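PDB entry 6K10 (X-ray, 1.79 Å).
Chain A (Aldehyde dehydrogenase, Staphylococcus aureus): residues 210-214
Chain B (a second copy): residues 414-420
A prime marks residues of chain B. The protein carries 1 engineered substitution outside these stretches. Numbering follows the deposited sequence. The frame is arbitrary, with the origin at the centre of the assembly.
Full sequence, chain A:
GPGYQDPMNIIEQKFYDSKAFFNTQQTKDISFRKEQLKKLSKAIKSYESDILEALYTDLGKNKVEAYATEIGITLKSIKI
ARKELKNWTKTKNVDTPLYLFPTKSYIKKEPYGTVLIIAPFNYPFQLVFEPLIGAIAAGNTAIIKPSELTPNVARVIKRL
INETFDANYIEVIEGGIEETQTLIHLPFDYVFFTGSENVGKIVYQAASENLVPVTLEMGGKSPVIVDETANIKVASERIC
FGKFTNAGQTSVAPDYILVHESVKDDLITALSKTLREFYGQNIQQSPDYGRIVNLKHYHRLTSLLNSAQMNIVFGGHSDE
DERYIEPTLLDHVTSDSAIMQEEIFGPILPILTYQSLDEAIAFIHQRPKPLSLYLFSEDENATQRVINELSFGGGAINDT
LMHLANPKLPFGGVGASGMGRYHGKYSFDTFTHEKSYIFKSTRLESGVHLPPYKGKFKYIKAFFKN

Chain A (210-214) NLVPV
Chain B, residues 414-420: VGASGMG

No direct hydrogen bond joins the two stretches; the polar link between them is a water molecule held between two backbone carbonyls. Water 1 lies 2.8 Å from Leu211 O and 2.7 Å from Gly415′ O and is placed to donate to either, with more acceptors in reach than it has protons. The two oxygens, Leu211 O and Gly415′ O, are 4.3 Å apart. Neither carbonyl can donate to the other, so a water that can donate to either is a suitable mediator.

The chain A segment has no regular helix or strand. Asn210 (phi/psi -105/13) leads into Leu211, which takes left-handed angles of 55/39; extended conformations follow at Val212 (-95/126), Pro213 (-74/152) and Val214 (-137/159). In chain B, Val414′ is extended (-154/144) and Gly415′ turns at 64/-130, a positive phi that favours glycine. Ala416′ (-66/-25) and Ser417′ (-81/-6) form a short 3-10 segment, followed by Gly418′ (138/179) and Met419′ (-144/142) in a strand and Gly420′ at 90/176. At Gly418′ and Gly420′ a CB would jam against the preceding carbonyl oxygen.

The turn is braced internally. Ser417′ N donates to Val414′ O at 3.3 Å, and Gly418′ N donates to Gly415′ O at 3.2 Å. The p rotamer of Ser417′ brings OG to 2.8 Å from Val414′ O, to which it donates. Gly415′ O therefore serves both the turn and the bridging water.

Across the contact, the CA atoms of Leu211 and Ala416′ are 6.6 Å apart, those of Val212 and Gly415′ 7.0 Å, and those of Pro213 and Met419′ 6.5 Å; the two segments run broadly the same way, from Leu211 to Val214 and from Ala416′ to Met419′. Met419′ provides the main apolar contact. Its CB points toward chain A, and chi angles of 59°, -178° and 73° (p, t, p) carry the terminal methyl against the 211-213 backbone. Met419′ CE lies 3.6 Å from Leu211 O, 3.8 Å from Val212 C and 3.6 Å from Pro213 N. It also meets the C-gamma-endo proline ring, with Pro213 CB 4.0 Å from Met419′ CE, a van der Waals contact between two apolar groups.

The CA-to-CB bond of Leu211 (m,t rotamer) also points toward chain B, but the side chain packs more loosely: Leu211 CD1 is 4.4 Å from Ala416′ O. Val212 (t) and Val214 (m) direct their CB atoms away, as does Val414′ (p). Asn210 (chi1 -67°, chi2 -39°) stays out of reach, its ND2 hydrogen-bonded elsewhere in the structure. Together the stretches bury 220 Å².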

# COMPACT_ATOMS: atom_id res chain seq x y z
N ASN A 210 -12.90 1.87 10.29
CA ASN A 210 -13.77 1.65 9.14
C ASN A 210 -13.09 0.82 8.05
O ASN A 210 -13.60 0.77 6.92
CB ASN A 210 -14.22 3.00 8.57
CG ASN A 210 -15.14 3.74 9.51
OD1 ASN A 210 -16.00 3.15 10.16
ND2 ASN A 210 -14.96 5.06 9.61
N LEU A 211 -11.96 0.18 8.36
CA LEU A 211 -11.21 -0.62 7.38
C LEU A 211 -10.86 0.20 6.14
O LEU A 211 -10.90 -0.30 5.02
CB LEU A 211 -11.98 -1.89 6.99
CG LEU A 211 -12.19 -2.94 8.08
CD1 LEU A 211 -13.03 -4.10 7.55
CD2 LEU A 211 -10.86 -3.44 8.61
N VAL A 212 -10.51 1.46 6.36
CA VAL A 212 -10.24 2.39 5.25
C VAL A 212 -8.72 2.38 4.99
O VAL A 212 -7.95 2.61 5.93
CB VAL A 212 -10.72 3.80 5.59
CG1 VAL A 212 -10.25 4.78 4.53
CG2 VAL A 212 -12.23 3.83 5.69
N PRO A 213 -8.29 2.13 3.76
CA PRO A 213 -6.85 2.21 3.46
C PRO A 213 -6.40 3.66 3.40
O PRO A 213 -7.17 4.57 3.08
CB PRO A 213 -6.74 1.54 2.09
CG PRO A 213 -8.07 1.82 1.45
CD PRO A 213 -9.08 1.77 2.57
N VAL A 214 -5.12 3.88 3.72
CA VAL A 214 -4.59 5.23 3.82
C VAL A 214 -3.22 5.33 3.17
O VAL A 214 -2.51 4.34 2.98
CB VAL A 214 -4.46 5.72 5.28
CG1 VAL A 214 -5.75 5.53 6.05
CG2 VAL A 214 -3.29 5.01 5.95
N VAL B 414 -10.47 -5.45 -1.73
CA VAL B 414 -10.72 -4.01 -1.79
C VAL B 414 -11.92 -3.73 -0.90
O VAL B 414 -12.85 -4.54 -0.81
CB VAL B 414 -10.94 -3.54 -3.25
CG1 VAL B 414 -12.17 -4.21 -3.86
CG2 VAL B 414 -11.06 -2.02 -3.31
N GLY B 415 -11.89 -2.59 -0.22
CA GLY B 415 -12.95 -2.29 0.73
C GLY B 415 -12.97 -3.30 1.86
O GLY B 415 -11.94 -3.58 2.48
N ALA B 416 -14.15 -3.86 2.13
CA ALA B 416 -14.30 -4.79 3.24
C ALA B 416 -13.52 -6.09 3.04
O ALA B 416 -13.17 -6.74 4.03
CB ALA B 416 -15.78 -5.11 3.47
N SER B 417 -13.24 -6.48 1.80
CA SER B 417 -12.51 -7.72 1.57
C SER B 417 -11.01 -7.58 1.76
O SER B 417 -10.30 -8.59 1.71
CB SER B 417 -12.81 -8.26 0.17
OG SER B 417 -12.46 -7.33 -0.84
N GLY B 418 -10.50 -6.37 1.98
CA GLY B 418 -9.10 -6.22 2.32
C GLY B 418 -8.36 -5.08 1.65
O GLY B 418 -8.93 -4.33 0.85
N MET B 419 -7.08 -4.95 1.99
CA MET B 419 -6.20 -3.95 1.41
C MET B 419 -4.81 -4.56 1.28
O MET B 419 -4.38 -5.33 2.15
CB MET B 419 -6.15 -2.67 2.27
CG MET B 419 -5.68 -2.90 3.69
SD MET B 419 -5.70 -1.41 4.69
CE MET B 419 -7.46 -1.19 4.93
N GLY B 420 -4.12 -4.23 0.20
CA GLY B 420 -2.84 -4.85 -0.11
C GLY B 420 -3.01 -6.09 -0.96
O GLY B 420 -4.12 -6.54 -1.26
O HOH W 1 -9.90 -1.84 2.85